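Local coordinates for putative glutathione-regulated potassium-efflux system protein KefB (Vibrio parahaemolyticus RIMD 2210633, PDB 3C85) that probably works as a cation:proton antiporter in potassium efflux, carrying a TrkA-N (RCK-type) domain that binds the nucleotide AMP, at the interface of chains A and B. Sequence-based numbering; all coordinates share one arbitrary frame. Chains: chain A/B, Putative glutathione-regulated potassium-efflux system protein KefB.

The interface of chains A and B. Residues chain A 167, 170-171, 174-175; chain B 136, 154-155, 157.
B:Phe157, on strand 155-158 of one TrkA-N (RCK) domain, lays its ring against A:Phe167, A:His170, A:Val171 and A:Gln174, which line one side of the C-terminal helix 159-175 of the other copy in the deposited two-fold dimer, possibly the biological one. CG of B:Phe157 lies opposite its own carbonyl carbon (chi1 -57°), which carries the ring to this helix. Beyond CB, its CG only grazes A:Phe167, but CD2 of B:Phe157 comes to 3.6 Å from CD1 of A:Phe167, lying in the plane of that ring at its edge; the two side chains cross nearly at right angles. CE2 of B:Phe157 meets the methyl CG2 of A:Val171 at 3.5 Å. On the opposite edge, CE1 of B:Phe157 lies 3.8 Å from CB of A:His170. The tip, CZ of B:Phe157, is 3.6 Å from the amide nitrogen NE2 of A:Gln174, whose plane is tilted 63° to the ring, and the two side chains run past each other in opposite directions. A:Gln174 gets there by an extended chain, CG anti to the backbone N (chi1 -179°). A water oxygen lies 3.0 Å from OE1 of A:Gln174 and 2.8 Å from the backbone O of B:Asp154, linking the helix to the loop residue just before strand 155-158. B:Ala136 of strand 134-139 sets its methyl CB 3.6 Å from CG2 of A:Val171, while A:Leu175 rests its two methyls against CB of B:Asp154 and of B:Ala155.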
ATOM      1  N   PHE A 167       5.840  -1.524   0.996  1.00 22.98           N
ATOM      2  CA  PHE A 167       6.489  -2.128   2.193  1.00 22.28           C
ATOM      3  C   PHE A 167       7.850  -2.744   1.834  1.00 23.00           C
ATOM      4  O   PHE A 167       8.898  -2.360   2.406  1.00 23.85           O
ATOM      5  CB  PHE A 167       5.511  -3.139   2.815  1.00 22.89           C
ATOM      6  CG  PHE A 167       6.038  -3.938   4.018  1.00 22.41           C
ATOM      7  CD1 PHE A 167       6.819  -3.343   5.032  1.00 22.36           C
ATOM      8  CD2 PHE A 167       5.675  -5.258   4.159  1.00 21.80           C
ATOM      9  CE1 PHE A 167       7.285  -4.080   6.110  1.00 21.66           C
ATOM     10  CE2 PHE A 167       6.130  -6.011   5.241  1.00 20.74           C
ATOM     11  CZ  PHE A 167       6.910  -5.426   6.230  1.00 21.89           C
ATOM     12  N   HIS A 170      10.406  -0.042   0.446  1.00 27.34           N
ATOM     13  CA  HIS A 170      10.974   0.765   1.473  1.00 28.70           C
ATOM     14  C   HIS A 170      11.858   0.050   2.476  1.00 28.70           C
ATOM     15  O   HIS A 170      12.801   0.603   2.940  1.00 28.05           O
ATOM     16  CB  HIS A 170       9.931   1.622   2.133  1.00 27.98           C
ATOM     17  CG  HIS A 170       9.282   2.594   1.197  1.00 31.32           C
ATOM     18  ND1 HIS A 170       7.923   2.761   1.121  1.00 31.33           N
ATOM     19  CD2 HIS A 170       9.811   3.444   0.292  1.00 33.02           C
ATOM     20  CE1 HIS A 170       7.644   3.677   0.221  1.00 33.43           C
ATOM     21  NE2 HIS A 170       8.772   4.111  -0.291  1.00 34.26           N
ATOM     22  N   VAL A 171      11.528  -1.190   2.774  1.00 28.50           N
ATOM     23  CA  VAL A 171      12.372  -2.008   3.652  1.00 27.77           C
ATOM     24  C   VAL A 171      13.728  -2.167   2.972  1.00 28.54           C
ATOM     25  O   VAL A 171      14.753  -1.983   3.608  1.00 29.56           O
ATOM     26  CB  VAL A 171      11.749  -3.403   3.950  1.00 28.04           C
ATOM     27  CG1 VAL A 171      12.697  -4.334   4.698  1.00 27.31           C
ATOM     28  CG2 VAL A 171      10.492  -3.249   4.761  1.00 27.01           C
ATOM     29  N   GLN A 174      15.556   1.280   3.110  1.00 33.54           N
ATOM     30  CA  GLN A 174      15.991   1.639   4.454  1.00 33.43           C
ATOM     31  C   GLN A 174      17.093   0.692   4.893  1.00 33.47           C
ATOM     32  O   GLN A 174      18.221   1.123   5.155  1.00 32.43           O
ATOM     33  CB  GLN A 174      14.833   1.592   5.472  1.00 33.22           C
ATOM     34  CG  GLN A 174      15.262   1.996   6.902  1.00 33.67           C
ATOM     35  CD  GLN A 174      14.103   2.136   7.883  1.00 33.91           C
ATOM     36  OE1 GLN A 174      14.277   1.973   9.088  1.00 34.74           O
ATOM     37  NE2 GLN A 174      12.919   2.428   7.367  1.00 32.59           N
ATOM     38  N   LEU A 175      16.766  -0.603   4.923  1.00 33.04           N
ATOM     39  CA  LEU A 175      17.600  -1.603   5.581  1.00 33.86           C
ATOM     40  C   LEU A 175      18.791  -2.116   4.762  1.00 34.46           C
ATOM     41  O   LEU A 175      19.747  -2.643   5.338  1.00 35.25           O
ATOM     42  CB  LEU A 175      16.741  -2.757   6.121  1.00 32.97           C
ATOM     43  CG  LEU A 175      15.690  -2.386   7.190  1.00 33.51           C
ATOM     44  CD1 LEU A 175      15.062  -3.648   7.769  1.00 32.79           C
ATOM     45  CD2 LEU A 175      16.201  -1.434   8.308  1.00 31.20           C
TER
ATOM     46  N   ALA B 136      11.217  -6.607   9.686  1.00 21.85           N
ATOM     47  CA  ALA B 136      10.385  -5.426   9.378  1.00 22.51           C
ATOM     48  C   ALA B 136       8.908  -5.796   9.454  1.00 21.73           C
ATOM     49  O   ALA B 136       8.537  -6.946   9.226  1.00 20.56           O
ATOM     50  CB  ALA B 136      10.744  -4.856   7.992  1.00 21.69           C
ATOM     51  N   ASP B 154      13.309  -3.796  13.203  1.00 30.16           N
ATOM     52  CA  ASP B 154      14.270  -2.839  12.651  1.00 30.92           C
ATOM     53  C   ASP B 154      13.585  -1.726  11.881  1.00 30.07           C
ATOM     54  O   ASP B 154      14.050  -0.590  11.875  1.00 30.07           O
ATOM     55  CB  ASP B 154      15.274  -3.595  11.784  1.00 30.81           C
ATOM     56  CG  ASP B 154      16.032  -4.617  12.593  1.00 33.38           C
ATOM     57  OD1 ASP B 154      16.860  -4.180  13.412  1.00 34.82           O
ATOM     58  OD2 ASP B 154      15.759  -5.841  12.477  1.00 31.31           O
ATOM     59  N   ALA B 155      12.463  -2.036  11.250  1.00 28.07           N
ATOM     60  CA  ALA B 155      11.740  -1.018  10.503  1.00 27.86           C
ATOM     61  C   ALA B 155      10.242  -1.318  10.554  1.00 27.06           C
ATOM     62  O   ALA B 155       9.843  -2.482  10.479  1.00 26.36           O
ATOM     63  CB  ALA B 155      12.218  -0.997   9.065  1.00 27.86           C
ATOM     64  N   PHE B 157       6.170   0.121   9.256  1.00 25.43           N
ATOM     65  CA  PHE B 157       5.455   0.926   8.274  1.00 25.12           C
ATOM     66  C   PHE B 157       3.960   0.833   8.460  1.00 23.74           C
ATOM     67  O   PHE B 157       3.443  -0.165   8.968  1.00 22.99           O
ATOM     68  CB  PHE B 157       5.826   0.446   6.874  1.00 26.60           C
ATOM     69  CG  PHE B 157       7.318   0.485   6.617  1.00 29.02           C
ATOM     70  CD1 PHE B 157       7.920   1.613   6.126  1.00 31.75           C
ATOM     71  CD2 PHE B 157       8.118  -0.610   6.921  1.00 30.38           C
ATOM     72  CE1 PHE B 157       9.297   1.641   5.922  1.00 33.03           C
ATOM     73  CE2 PHE B 157       9.493  -0.571   6.716  1.00 32.28           C
ATOM     74  CZ  PHE B 157      10.068   0.545   6.203  1.00 30.42           C
TER
HETATM   75  O   HOH W   1      13.225   2.132  11.931  1.00 44.37           O